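Local coordinates for protein putative polysaccharide deacetylase (Bdellovibrio bacteriovorus HD100, PDB 5JP6) that probably removes acetyl groups from peptidoglycan as a zinc-dependent carbohydrate esterase of family 4, at residues A[118-123]-A[338-343]; A[164-169]-A[327-332]; A[142-147]-A[192-197]. The protein carries 1 engineered substitution. All coordinates share one frame; numbering follows the deposited sequence. Where two conformers were deposited one is given.

How the interactions relate
All three contacts tie parts of the catalytic domain, or the helices packed on it, to one another, and none of them touches another. Interaction 1 joins helix 110-126 to the start of helix 339-354. Strand 330-335, which interaction 2 holds at its N-terminal end, is followed by that helix after a short connection, although the two contacts lie about 28 Å apart, centre to centre. Interaction 3, whose centre is about 22 Å from that of interaction 1 and about 19 Å from that of interaction 2, fastens the 142-147 segment to the end of helix 183-193. Interaction 2 has the clearest relation to the metal site: the side chain of Ile331 is about 8 Å from that of Asp176, a zinc-binding residue not bound to the metal here, and about 13 Å from the zinc ion.

Interaction 1 (A[118-123]-A[338-343]); sequences DEHFDE and QRRTAE
Asp118 and Arg339 form the salt bridge that links helix 110-126 to the first turn of helix 339-354: NH1 of Arg339 meets OD1 of Asp118 at 2.8 Å, nearly along the C-O axis and in the guanidinium plane. NE and NH2 of the same group both grip OE2 of Glu343, one helical turn on, with NE 2.9 Å from it. Glu94 and Arg98 extend the network, as salt-bridge partners of Arg339 and Asp118 respectively. In Arg340 a bend at chi3 (-52°) sets NE, beyond which NH1 and NH2 meet NE2 of His120 end-on, each 3.1 Å away; NH1 also donates to Asn313. Aromatic packing fills the middle. Phe121 lays CD2 over the centre of the Arg339 guanidinium, 3.3 Å from CZ, the planes 27° apart, while CG of Arg339 makes a CH-pi contact over the ring; His120 CD2 covers the opposite face. Farther round the ring, CE1 lies over the centre of the Arg340 guanidinium, 3.5 Å from CZ. Two waters join in, one between Asp118 O and Arg339 NH2, the other near Phe121 O and Glu343 OE1. The paired bonds are consistent with His120 NE2 accepting, and the adjacent positive charge would probably disfavour ring protonation; the alternating charges of Glu94, Asp118 and Glu343 with Arg339, Arg98 and Arg125 probably compensate one another.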
ATOM      1  N   ASP A 118      15.273   6.840  -9.730  1.00 23.97           N
ATOM      2  CA  ASP A 118      14.909   8.228  -9.602  1.00 23.87           C
ATOM      3  C   ASP A 118      14.857   8.945 -10.957  1.00 22.75           C
ATOM      4  O   ASP A 118      13.975   9.771 -11.203  1.00 25.11           O
ATOM      5  CB  ASP A 118      15.839   8.949  -8.636  1.00 23.35           C
ATOM      6  CG  ASP A 118      15.681   8.501  -7.191  1.00 24.87           C
ATOM      7  OD1 ASP A 118      14.731   7.756  -6.853  1.00 24.91           O
ATOM      8  OD2 ASP A 118      16.550   8.894  -6.358  1.00 26.25           O
ATOM      9  N   GLU A 119      15.785   8.620 -11.844  1.00 24.65           N
ATOM     10  CA  GLU A 119      15.812   9.192 -13.201  1.00 25.96           C
ATOM     11  C   GLU A 119      14.579   8.731 -14.001  1.00 25.79           C
ATOM     12  O   GLU A 119      13.947   9.514 -14.721  1.00 25.64           O
ATOM     13  CB  GLU A 119      17.102   8.786 -13.928  1.00 30.28           C
ATOM     14  CG  GLU A 119      17.137   9.256 -15.356  1.00 33.69           C
ATOM     15  CD  GLU A 119      18.455   8.919 -16.040  1.00 41.63           C
ATOM     16  OE1 GLU A 119      19.071   7.869 -15.745  1.00 53.93           O
ATOM     17  OE2 GLU A 119      18.873   9.703 -16.886  1.00 46.38           O
ATOM     18  N   HIS A 120      14.178   7.472 -13.789  1.00 24.41           N
ATOM     19  CA  HIS A 120      12.957   6.954 -14.428  1.00 24.99           C
ATOM     20  C   HIS A 120      11.751   7.792 -13.981  1.00 23.20           C
ATOM     21  O   HIS A 120      10.976   8.269 -14.813  1.00 23.59           O
ATOM     22  CB  HIS A 120      12.737   5.484 -14.085  1.00 23.95           C
ATOM     23  CG  HIS A 120      11.355   5.004 -14.382  1.00 22.63           C
ATOM     24  ND1 HIS A 120      10.949   4.620 -15.639  1.00 26.48           N
ATOM     25  CD2 HIS A 120      10.275   4.875 -13.584  1.00 24.60           C
ATOM     26  CE1 HIS A 120       9.678   4.264 -15.604  1.00 26.69           C
ATOM     27  NE2 HIS A 120       9.252   4.403 -14.366  1.00 24.74           N
ATOM     28  N   PHE A 121      11.592   7.998 -12.669  1.00 22.26           N
ATOM     29  CA  PHE A 121      10.428   8.808 -12.183  1.00 22.46           C
ATOM     30  C   PHE A 121      10.550  10.266 -12.590  1.00 21.06           C
ATOM     31  O   PHE A 121       9.535  10.873 -12.826  1.00 22.48           O
ATOM     32  CB  PHE A 121      10.174   8.622 -10.705  1.00 22.09           C
ATOM     33  CG  PHE A 121       9.530   7.278 -10.384  1.00 20.57           C
ATOM     34  CD1 PHE A 121       8.229   6.926 -10.759  1.00 21.60           C
ATOM     35  CD2 PHE A 121      10.300   6.350  -9.729  1.00 21.53           C
ATOM     36  CE1 PHE A 121       7.712   5.699 -10.402  1.00 21.92           C
ATOM     37  CE2 PHE A 121       9.792   5.142  -9.377  1.00 22.76           C
ATOM     38  CZ  PHE A 121       8.506   4.804  -9.741  1.00 21.75           C
ATOM     39  N   ASP A 122      11.763  10.796 -12.752  1.00 23.41           N
ATOM     40  CA  ASP A 122      11.941  12.144 -13.306  1.00 24.52           C
ATOM     41  C   ASP A 122      11.336  12.222 -14.703  1.00 26.85           C
ATOM     42  O   ASP A 122      10.594  13.155 -15.052  1.00 28.66           O
ATOM     43  CB  ASP A 122      13.415  12.509 -13.398  1.00 27.12           C
ATOM     44  CG  ASP A 122      14.068  12.800 -12.045  1.00 27.83           C
ATOM     45  OD1 ASP A 122      13.368  12.982 -11.014  1.00 28.63           O
ATOM     46  OD2 ASP A 122      15.331  12.854 -12.022  1.00 31.87           O
ATOM     47  N   GLU A 123      11.666  11.226 -15.508  1.00 24.23           N
ATOM     48  CA  GLU A 123      11.200  11.193 -16.903  1.00 27.91           C
ATOM     49  C   GLU A 123       9.683  11.054 -16.962  1.00 25.36           C
ATOM     50  O   GLU A 123       8.990  11.748 -17.727  1.00 27.55           O
ATOM     51  CB  GLU A 123      11.852  10.024 -17.633  1.00 28.78           C
ATOM     52  CG  GLU A 123      13.328  10.180 -17.891  1.00 34.55           C
ATOM     53  CD  GLU A 123      13.976   8.901 -18.402  1.00 39.58           C
ATOM     54  OE1 GLU A 123      13.255   7.917 -18.650  1.00 43.12           O
ATOM     55  OE2 GLU A 123      15.211   8.894 -18.617  1.00 44.06           O
ATOM     56  N   GLN A 338       3.545   1.658  -2.553  1.00 17.53           N
ATOM     57  CA  GLN A 338       3.873   1.629  -3.970  1.00 17.95           C
ATOM     58  C   GLN A 338       4.294   3.061  -4.386  1.00 17.09           C
ATOM     59  O   GLN A 338       3.476   3.983  -4.405  1.00 19.20           O
ATOM     60  CB  GLN A 338       2.672   1.191  -4.803  1.00 20.25           C
ATOM     61  CG  GLN A 338       3.024   0.879  -6.256  1.00 21.96           C
ATOM     62  CD  GLN A 338       3.870  -0.407  -6.367  1.00 21.85           C
ATOM     63  OE1 GLN A 338       3.500  -1.512  -5.900  1.00 25.92           O
ATOM     64  NE2 GLN A 338       5.024  -0.255  -6.914  1.00 26.87           N
ATOM     65  N   ARG A 339       5.566   3.235  -4.728  1.00 18.21           N
ATOM     66  CA  ARG A 339       6.064   4.570  -5.064  1.00 18.66           C
ATOM     67  C   ARG A 339       5.251   5.224  -6.153  1.00 18.97           C
ATOM     68  O   ARG A 339       4.882   6.415  -6.054  1.00 19.81           O
ATOM     69  CB  ARG A 339       7.540   4.552  -5.443  1.00 19.58           C
ATOM     70  CG  ARG A 339       7.963   5.901  -5.959  1.00 20.45           C
ATOM     71  CD  ARG A 339       9.440   6.088  -6.018  1.00 21.81           C
ATOM     72  NE  ARG A 339       9.730   7.436  -6.492  1.00 21.80           N
ATOM     73  CZ  ARG A 339      10.923   7.871  -6.842  1.00 21.45           C
ATOM     74  NH1 ARG A 339      11.974   7.089  -6.705  1.00 22.21           N
ATOM     75  NH2 ARG A 339      11.056   9.117  -7.260  1.00 22.23           N
ATOM     76  N   ARG A 340       4.922   4.464  -7.191  1.00 18.87           N
ATOM     77  CA  ARG A 340       4.284   5.094  -8.350  1.00 19.84           C
ATOM     78  C   ARG A 340       2.909   5.646  -7.988  1.00 18.11           C
ATOM     79  O   ARG A 340       2.492   6.640  -8.538  1.00 18.77           O
ATOM     80  CB  ARG A 340       4.186   4.117  -9.501  1.00 19.32           C
ATOM     81  CG  ARG A 340       3.825   4.751 -10.823  1.00 20.74           C
ATOM     82  CD  ARG A 340       3.964   3.721 -11.940  1.00 21.56           C
ATOM     83  NE  ARG A 340       5.239   3.026 -11.979  1.00 23.20           N
ATOM     84  CZ  ARG A 340       6.317   3.382 -12.700  1.00 22.76           C
ATOM     85  NH1 ARG A 340       6.354   4.495 -13.396  1.00 22.12           N
ATOM     86  NH2 ARG A 340       7.371   2.606 -12.711  1.00 23.19           N
ATOM     87  N   THR A 341       2.252   5.007  -7.026  1.00 17.49           N
ATOM     88  CA  THR A 341       0.981   5.526  -6.530  1.00 17.73           C
ATOM     89  C   THR A 341       1.133   6.900  -5.892  1.00 17.41           C
ATOM     90  O   THR A 341       0.302   7.815  -6.144  1.00 19.14           O
ATOM     91  CB  THR A 341       0.336   4.507  -5.595  1.00 18.69           C
ATOM     92  OG1 THR A 341       0.077   3.309  -6.332  1.00 19.52           O
ATOM     93  CG2 THR A 341      -0.968   5.022  -4.950  1.00 19.01           C
ATOM     94  N   ALA A 342       2.197   7.086  -5.106  1.00 18.22           N
ATOM     95  CA  ALA A 342       2.474   8.425  -4.538  1.00 18.43           C
ATOM     96  C   ALA A 342       2.795   9.410  -5.692  1.00 18.30           C
ATOM     97  O   ALA A 342       2.335  10.573  -5.678  1.00 20.36           O
ATOM     98  CB  ALA A 342       3.594   8.370  -3.505  1.00 22.03           C
ATOM     99  N   GLU A 343       3.558   8.964  -6.712  1.00 18.68           N
ATOM    100  CA  GLU A 343       3.935   9.852  -7.791  1.00 19.80           C
ATOM    101  C   GLU A 343       2.724  10.371  -8.564  1.00 20.30           C
ATOM    102  O   GLU A 343       2.761  11.487  -9.065  1.00 20.25           O
ATOM    103  CB  GLU A 343       4.874   9.135  -8.781  1.00 20.08           C
ATOM    104  CG  GLU A 343       6.225   8.733  -8.211  1.00 21.80           C
ATOM    105  CD  GLU A 343       7.210   9.884  -8.127  1.00 22.52           C
ATOM    106  OE1 GLU A 343       7.117  10.892  -8.877  1.00 24.91           O
ATOM    107  OE2 GLU A 343       8.166   9.763  -7.305  1.00 21.31           O
TER
HETATM  108  O   HOH W   1      12.629  10.903  -8.869  1.00 25.11           O
HETATM  109  O   HOH W   2       6.943  10.347 -11.560  1.00 23.39           O

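Interaction 2 (A[164-169]-A[327-332]); sequences GDVARK and QGRGIV
Val166 sets CG2 against the backbone of Gly330, 3.8 Å from its N, in the buried and tightly packed part of the contact between the 164-169 loop and the start of strand 330-335. Its side chain also rests on Val172, Val360 and Leu362 of the neighbouring strands. Beside it, Ile331 brings CD1 up to Gly164, 3.9 Å from its N, so apolar groups meet glycine backbone on each segment. A backbone bond from Lys169 N to Gly328 O, 3.0 Å long, closes the far end of the contact.

The outer side is looser, and Arg329 was modelled there in two conformers; its side-chain contacts are therefore less certain and hold for one copy. In that copy CG lies between the backbone N and the carbonyl carbon (chi1 78°), and a bend at chi3 (78°) places NE near the backbone of Arg168. NH1 donates to Val166 O at 3.0 Å, in the carbonyl plane and on a lone pair, although the oxygen is tilted somewhat from the guanidinium plane. One face of the guanidinium lies against the peptide that joins Ala167 to Arg168, with Arg168 N over its centre, 3.4 Å from CZ. Ala167 directs its methyl away from the strand, and the exposed Arg168 touches Arg329 through CB, 3.6 Å from NH2. Lys169 starts away from the strand; its NZ donates to Arg355 O, and it makes a cation-pi contact with Tyr357.

Gly328, with positive phi, leaves helix 313-327, and Gly330 bonds through its backbone to Glu170 and Val172, so the contact marks a helix-to-strand junction beside the parallel pair 170-176 and 330-335, in the central sheet of the NodB homology domain of family 4 carbohydrate esterases.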
ATOM      1  N   GLY A 164     -19.387   0.194  -0.254  1.00 24.54           N
ATOM      2  CA  GLY A 164     -19.490   1.043   0.933  1.00 25.21           C
ATOM      3  C   GLY A 164     -20.745   1.880   1.097  1.00 25.82           C
ATOM      4  O   GLY A 164     -20.765   2.803   1.904  1.00 24.66           O
ATOM      5  N   ASP A 165     -21.769   1.582   0.307  1.00 26.97           N
ATOM      6  CA  ASP A 165     -23.082   2.247   0.390  1.00 26.85           C
ATOM      7  C   ASP A 165     -22.994   3.745   0.084  1.00 26.99           C
ATOM      8  O   ASP A 165     -23.845   4.546   0.491  1.00 28.09           O
ATOM      9  CB  ASP A 165     -23.758   1.991   1.745  1.00 29.85           C
ATOM     10  CG  ASP A 165     -23.891   0.512   2.048  1.00 32.82           C
ATOM     11  OD1 ASP A 165     -24.607  -0.157   1.328  1.00 38.49           O
ATOM     12  OD2 ASP A 165     -23.217   0.013   2.968  1.00 38.03           O
ATOM     13  N   VAL A 166     -21.996   4.101  -0.726  1.00 25.77           N
ATOM     14  CA  VAL A 166     -21.848   5.488  -1.117  1.00 24.98           C
ATOM     15  C   VAL A 166     -22.740   5.836  -2.323  1.00 26.27           C
ATOM     16  O   VAL A 166     -23.282   4.945  -3.004  1.00 28.35           O
ATOM     17  CB  VAL A 166     -20.384   5.862  -1.415  1.00 24.01           C
ATOM     18  CG1 VAL A 166     -19.513   5.628  -0.179  1.00 25.00           C
ATOM     19  CG2 VAL A 166     -19.854   5.100  -2.607  1.00 24.92           C
ATOM     20  N   ALA A 167     -22.889   7.136  -2.578  1.00 28.07           N
ATOM     21  CA  ALA A 167     -23.739   7.646  -3.674  1.00 30.68           C
ATOM     22  C   ALA A 167     -23.023   7.565  -5.029  1.00 28.31           C
ATOM     23  O   ALA A 167     -21.793   7.362  -5.086  1.00 28.02           O
ATOM     24  CB  ALA A 167     -24.195   9.068  -3.381  1.00 33.97           C
ATOM     25  N   ARG A 168     -23.778   7.776  -6.114  1.00 30.95           N
ATOM     26  CA  ARG A 168     -23.165   7.881  -7.434  1.00 29.59           C
ATOM     27  C   ARG A 168     -22.089   8.991  -7.384  1.00 27.60           C
ATOM     28  O   ARG A 168     -22.265  10.057  -6.742  1.00 29.06           O
ATOM     29  CB  ARG A 168     -24.193   8.146  -8.542  1.00 37.46           C
ATOM     30  CG  ARG A 168     -24.897   9.493  -8.471  1.00 48.81           C
ATOM     31  CD  ARG A 168     -25.855   9.730  -9.668  1.00 57.22           C
ATOM     32  NE  ARG A 168     -25.178   9.680 -10.972  1.00 67.49           N
ATOM     33  CZ  ARG A 168     -24.530  10.697 -11.549  1.00 64.02           C
ATOM     34  NH1 ARG A 168     -24.450  11.887 -10.949  1.00 74.94           N
ATOM     35  NH2 ARG A 168     -23.953  10.522 -12.736  1.00 72.72           N
ATOM     36  N   LYS A 169     -20.974   8.694  -8.047  1.00 27.30           N
ATOM     37  CA  LYS A 169     -19.832   9.595  -8.207  1.00 25.69           C
ATOM     38  C   LYS A 169     -19.116   9.917  -6.897  1.00 24.45           C
ATOM     39  O   LYS A 169     -18.382  10.897  -6.790  1.00 27.52           O
ATOM     40  CB  LYS A 169     -20.177  10.836  -9.029  1.00 29.95           C
ATOM     41  CG  LYS A 169     -20.709  10.425 -10.405  1.00 35.20           C
ATOM     42  CD  LYS A 169     -20.724  11.526 -11.401  1.00 44.16           C
ATOM     43  CE  LYS A 169     -19.387  11.623 -12.077  1.00 43.37           C
ATOM     44  NZ  LYS A 169     -19.477  12.603 -13.184  1.00 47.31           N
ATOM     45  N   GLN A 327     -17.082   1.617 -12.816  1.00 26.80           N
ATOM     46  CA  GLN A 327     -17.848   1.325 -11.615  1.00 27.25           C
ATOM     47  C   GLN A 327     -18.802   2.446 -11.229  1.00 25.52           C
ATOM     48  O   GLN A 327     -19.871   2.180 -10.671  1.00 29.22           O
ATOM     49  CB  GLN A 327     -16.909   1.021 -10.442  1.00 25.23           C
ATOM     50  CG  GLN A 327     -16.151  -0.261 -10.602  1.00 25.21           C
ATOM     51  CD  GLN A 327     -17.064  -1.467 -10.535  1.00 27.73           C
ATOM     52  OE1 GLN A 327     -17.870  -1.601  -9.608  1.00 29.76           O
ATOM     53  NE2 GLN A 327     -16.983  -2.312 -11.525  1.00 36.82           N
ATOM     54  N   GLY A 328     -18.377   3.694 -11.436  1.00 25.17           N
ATOM     55  CA  GLY A 328     -19.187   4.870 -11.136  1.00 26.14           C
ATOM     56  C   GLY A 328     -19.145   5.381  -9.713  1.00 24.85           C
ATOM     57  O   GLY A 328     -19.504   6.533  -9.446  1.00 27.87           O
ATOM     58  N   ARG A 329     -18.796   4.486  -8.785  1.00 24.04           N
ATOM     59  CA  ARG A 329     -18.714   4.801  -7.359  0.50 23.86           C
ATOM     60  C   ARG A 329     -18.036   3.633  -6.653  1.00 23.58           C
ATOM     61  O   ARG A 329     -17.928   2.528  -7.206  1.00 24.75           O
ATOM     62  CB  ARG A 329     -20.116   4.988  -6.747  0.50 23.58           C
ATOM     63  CG  ARG A 329     -20.808   3.659  -6.469  0.50 26.43           C
ATOM     64  CD  ARG A 329     -22.200   3.894  -5.934  0.50 26.08           C
ATOM     65  NE  ARG A 329     -23.148   4.234  -6.970  0.50 25.75           N
ATOM     66  CZ  ARG A 329     -24.421   4.532  -6.721  0.50 26.57           C
ATOM     67  NH1 ARG A 329     -24.869   4.571  -5.474  0.50 27.06           N
ATOM     68  NH2 ARG A 329     -25.232   4.802  -7.717  0.50 32.66           N
ATOM     69  N   GLY A 330     -17.602   3.867  -5.423  1.00 22.84           N
ATOM     70  CA  GLY A 330     -17.185   2.760  -4.569  1.00 21.86           C
ATOM     71  C   GLY A 330     -15.856   2.967  -3.923  1.00 20.72           C
ATOM     72  O   GLY A 330     -15.503   4.088  -3.595  1.00 23.35           O
ATOM     73  N   ILE A 331     -15.186   1.850  -3.656  1.00 20.69           N
ATOM     74  CA  ILE A 331     -13.982   1.799  -2.847  1.00 18.69           C
ATOM     75  C   ILE A 331     -12.811   1.450  -3.740  1.00 19.78           C
ATOM     76  O   ILE A 331     -12.829   0.424  -4.429  1.00 20.40           O
ATOM     77  CB  ILE A 331     -14.107   0.791  -1.694  1.00 20.75           C
ATOM     78  CG1 ILE A 331     -15.206   1.224  -0.725  1.00 21.76           C
ATOM     79  CG2 ILE A 331     -12.775   0.612  -0.966  1.00 20.72           C
ATOM     80  CD1 ILE A 331     -15.505   0.232   0.372  1.00 22.23           C
ATOM     81  N   VAL A 332     -11.799   2.324  -3.721  1.00 19.14           N
ATOM     82  CA  VAL A 332     -10.598   2.155  -4.543  1.00 19.10           C
ATOM     83  C   VAL A 332      -9.486   1.523  -3.727  1.00 18.81           C
ATOM     84  O   VAL A 332      -9.191   2.010  -2.625  1.00 19.09           O
ATOM     85  CB  VAL A 332     -10.086   3.515  -5.063  1.00 20.60           C
ATOM     86  CG1 VAL A 332      -8.902   3.311  -6.031  1.00 21.86           C
ATOM     87  CG2 VAL A 332     -11.209   4.295  -5.731  1.00 21.86           C
TER

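Interaction 3 (A[142-147]-A[192-197]); sequences NSFRFP and KEVNAK
Phe146 O is held by ND2 of Asn195, 2.8 Å away and nearly in line with the carbonyl, in a nearly straight bond (169°) that lies in the amide plane. Asn195 is the C-prime residue of the Schellman motif that ends helix 183-193, so its positive phi turns the chain just where its side chain, with CG anti to the backbone N (chi1 -170°), binds the 142-147 segment. Phe146 N donates to Val194 O at 2.8 Å, and the two bonds hold both the N-H and the C=O of Phe146 to the same turn. Asp148 OD1 is a further acceptor for Asn195 ND2. The guanidinium of Arg145 stacks on the Asn195 amide, the planes 19° apart and ND2 over the guanidinium centre, 3.4 Å from CZ; this is flat packing of two donor groups.

Val194 carries the apolar half. Its CG1 rests over one face of the Phe144 ring in a CH-pi contact, 3.5 Å from CZ, and is also met by CB of Asn142. The other methyl, CG2, lies beside the Phe146 ring, 3.8 Å from CD2. Helix 339-354 packs against one flank, Leu349 on Val194 and Leu352 on Phe146, and Phe144 stacks on Tyr353. Water bridges both ends: one joins Asn142 ND2, which also donates to Pro346 O, to Glu193 OE1, itself bonded to Ser140; the other donates to Pro147 O and, at 2.6 Å, to Asn195 O.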
ATOM      1  N   ASN A 142      -2.232  21.597  -7.595  1.00 28.52           N
ATOM      2  CA  ASN A 142      -3.661  21.509  -7.227  1.00 27.75           C
ATOM      3  C   ASN A 142      -4.054  22.614  -6.298  1.00 35.00           C
ATOM      4  O   ASN A 142      -3.472  22.743  -5.234  1.00 42.92           O
ATOM      5  CB  ASN A 142      -3.998  20.159  -6.583  1.00 29.30           C
ATOM      6  CG  ASN A 142      -4.040  19.028  -7.563  1.00 26.59           C
ATOM      7  OD1 ASN A 142      -4.231  19.246  -8.760  1.00 26.94           O
ATOM      8  ND2 ASN A 142      -3.949  17.746  -7.031  1.00 21.17           N
ATOM      9  N   SER A 143      -5.066  23.377  -6.683  1.00 36.13           N
ATOM     10  CA  SER A 143      -5.614  24.448  -5.816  1.00 39.07           C
ATOM     11  C   SER A 143      -7.126  24.412  -5.910  1.00 37.26           C
ATOM     12  O   SER A 143      -7.785  25.401  -6.216  1.00 59.73           O
ATOM     13  CB  SER A 143      -5.097  25.807  -6.222  1.00 47.88           C
ATOM     14  OG  SER A 143      -5.181  25.860  -7.599  1.00 58.57           O
ATOM     15  N   PHE A 144      -7.659  23.252  -5.625  1.00 30.95           N
ATOM     16  CA  PHE A 144      -9.099  23.034  -5.443  1.00 30.53           C
ATOM     17  C   PHE A 144      -9.266  22.311  -4.124  1.00 29.14           C
ATOM     18  O   PHE A 144      -8.290  21.815  -3.558  1.00 30.12           O
ATOM     19  CB  PHE A 144      -9.744  22.234  -6.594  1.00 29.52           C
ATOM     20  CG  PHE A 144      -9.263  20.822  -6.709  1.00 30.52           C
ATOM     21  CD1 PHE A 144      -8.137  20.499  -7.491  1.00 28.32           C
ATOM     22  CD2 PHE A 144      -9.891  19.814  -5.993  1.00 32.04           C
ATOM     23  CE1 PHE A 144      -7.667  19.195  -7.543  1.00 29.75           C
ATOM     24  CE2 PHE A 144      -9.459  18.508  -6.086  1.00 29.09           C
ATOM     25  CZ  PHE A 144      -8.365  18.184  -6.857  1.00 25.38           C
ATOM     26  N   ARG A 145     -10.503  22.193  -3.686  1.00 29.55           N
ATOM     27  CA  ARG A 145     -10.794  21.564  -2.416  1.00 29.10           C
ATOM     28  C   ARG A 145     -12.020  20.665  -2.577  1.00 25.35           C
ATOM     29  O   ARG A 145     -13.089  21.160  -2.965  1.00 31.49           O
ATOM     30  CB  ARG A 145     -11.064  22.646  -1.379  1.00 37.81           C
ATOM     31  CG  ARG A 145     -11.412  22.175   0.010  1.00 41.90           C
ATOM     32  CD  ARG A 145     -11.673  23.380   0.907  1.00 48.81           C
ATOM     33  NE  ARG A 145     -11.892  23.004   2.301  1.00 50.16           N
ATOM     34  CZ  ARG A 145     -13.044  22.540   2.794  1.00 51.27           C
ATOM     35  NH1 ARG A 145     -14.105  22.373   2.006  1.00 49.78           N
ATOM     36  NH2 ARG A 145     -13.136  22.225   4.089  1.00 51.91           N
ATOM     37  N   PHE A 146     -11.888  19.371  -2.316  1.00 25.07           N
ATOM     38  CA  PHE A 146     -13.047  18.499  -2.227  1.00 24.57           C
ATOM     39  C   PHE A 146     -13.834  18.953  -0.956  1.00 24.01           C
ATOM     40  O   PHE A 146     -13.239  19.279   0.084  1.00 24.82           O
ATOM     41  CB  PHE A 146     -12.641  17.005  -2.062  1.00 23.55           C
ATOM     42  CG  PHE A 146     -12.087  16.350  -3.313  1.00 23.69           C
ATOM     43  CD1 PHE A 146     -12.932  16.056  -4.390  1.00 23.67           C
ATOM     44  CD2 PHE A 146     -10.732  15.978  -3.419  1.00 22.57           C
ATOM     45  CE1 PHE A 146     -12.444  15.421  -5.512  1.00 27.09           C
ATOM     46  CE2 PHE A 146     -10.272  15.354  -4.578  1.00 22.25           C
ATOM     47  CZ  PHE A 146     -11.120  15.087  -5.607  1.00 23.13           C
ATOM     48  N   PRO A 147     -15.175  18.945  -1.028  1.00 25.93           N
ATOM     49  CA  PRO A 147     -15.951  19.187   0.201  1.00 26.86           C
ATOM     50  C   PRO A 147     -15.747  18.112   1.229  1.00 26.22           C
ATOM     51  O   PRO A 147     -15.454  16.961   0.892  1.00 25.97           O
ATOM     52  CB  PRO A 147     -17.413  19.181  -0.282  1.00 32.44           C
ATOM     53  CG  PRO A 147     -17.413  18.468  -1.592  1.00 39.18           C
ATOM     54  CD  PRO A 147     -16.021  18.534  -2.174  1.00 27.77           C
ATOM     55  N   LYS A 192      -3.987  16.131   1.602  1.00 19.38           N
ATOM     56  CA  LYS A 192      -4.239  17.307   2.407  1.00 21.52           C
ATOM     57  C   LYS A 192      -4.453  18.554   1.542  1.00 21.51           C
ATOM     58  O   LYS A 192      -5.301  19.410   1.868  1.00 23.67           O
ATOM     59  CB  LYS A 192      -3.138  17.539   3.436  1.00 23.51           C
ATOM     60  CG  LYS A 192      -3.434  18.688   4.394  1.00 26.81           C
ATOM     61  CD  LYS A 192      -2.362  18.803   5.468  1.00 33.24           C
ATOM     62  CE  LYS A 192      -2.670  20.010   6.346  1.00 42.92           C
ATOM     63  NZ  LYS A 192      -1.568  20.394   7.269  1.00 50.92           N
ATOM     64  N   GLU A 193      -3.667  18.684   0.463  1.00 21.09           N
ATOM     65  CA  GLU A 193      -3.752  19.847  -0.439  1.00 24.69           C
ATOM     66  C   GLU A 193      -5.159  20.084  -0.970  1.00 23.01           C
ATOM     67  O   GLU A 193      -5.519  21.240  -1.282  1.00 25.99           O
ATOM     68  CB  GLU A 193      -2.870  19.628  -1.730  1.00 29.02           C
ATOM     69  CG  GLU A 193      -1.454  19.786  -1.512  1.00 34.78           C
ATOM     70  CD  GLU A 193      -0.610  19.431  -2.735  1.00 30.84           C
ATOM     71  OE1 GLU A 193      -0.947  18.642  -3.711  1.00 27.87           O
ATOM     72  OE2 GLU A 193       0.472  19.910  -2.637  1.00 37.79           O
ATOM     73  N   VAL A 194      -5.911  18.989  -1.126  1.00 21.24           N
ATOM     74  CA  VAL A 194      -7.243  19.059  -1.722  1.00 23.06           C
ATOM     75  C   VAL A 194      -8.361  18.660  -0.734  1.00 21.51           C
ATOM     76  O   VAL A 194      -9.509  18.410  -1.136  1.00 22.44           O
ATOM     77  CB  VAL A 194      -7.301  18.234  -3.028  1.00 24.33           C
ATOM     78  CG1 VAL A 194      -6.312  18.781  -4.045  1.00 26.11           C
ATOM     79  CG2 VAL A 194      -7.083  16.736  -2.763  1.00 23.05           C
ATOM     80  N   ASN A 195      -8.019  18.586   0.552  1.00 21.73           N
ATOM     81  CA  ASN A 195      -8.993  18.263   1.619  1.00 21.63           C
ATOM     82  C   ASN A 195      -9.599  16.883   1.473  1.00 21.61           C
ATOM     83  O   ASN A 195     -10.709  16.675   1.901  1.00 26.18           O
ATOM     84  CB  ASN A 195     -10.082  19.320   1.714  1.00 23.91           C
ATOM     85  CG  ASN A 195     -10.956  19.165   2.930  1.00 25.40           C
ATOM     86  OD1 ASN A 195     -10.454  18.985   4.038  1.00 27.44           O
ATOM     87  ND2 ASN A 195     -12.274  19.211   2.739  1.00 26.21           N
ATOM     88  N   ALA A 196      -8.854  15.946   0.886  1.00 20.89           N
ATOM     89  CA  ALA A 196      -9.316  14.573   0.774  1.00 21.17           C
ATOM     90  C   ALA A 196      -8.915  13.769   1.996  1.00 20.58           C
ATOM     91  O   ALA A 196      -7.781  13.880   2.474  1.00 21.28           O
ATOM     92  CB  ALA A 196      -8.774  13.890  -0.470  1.00 22.16           C
ATOM     93  N   LYS A 197      -9.836  12.932   2.474  1.00 21.27           N
ATOM     94  CA  LYS A 197      -9.529  12.002   3.563  1.00 20.83           C
ATOM     95  C   LYS A 197      -9.551  10.604   2.968  1.00 19.31           C
ATOM     96  O   LYS A 197     -10.202  10.360   1.961  1.00 22.84           O
ATOM     97  CB  LYS A 197     -10.558  12.129   4.684  1.00 22.40           C
ATOM     98  CG  LYS A 197     -10.647  13.525   5.270  1.00 23.71           C
ATOM     99  CD  LYS A 197      -9.354  13.948   5.940  1.00 24.24           C
ATOM    100  CE  LYS A 197      -9.506  15.308   6.631  1.00 27.36           C
ATOM    101  NZ  LYS A 197      -9.837  16.423   5.670  1.00 27.69           N
TER
HETATM  102  O   HOH W   3      -2.924  16.858  -4.493  1.00 22.36           O
HETATM  103  O   HOH W   4     -13.169  15.730   1.682  1.00 31.81           O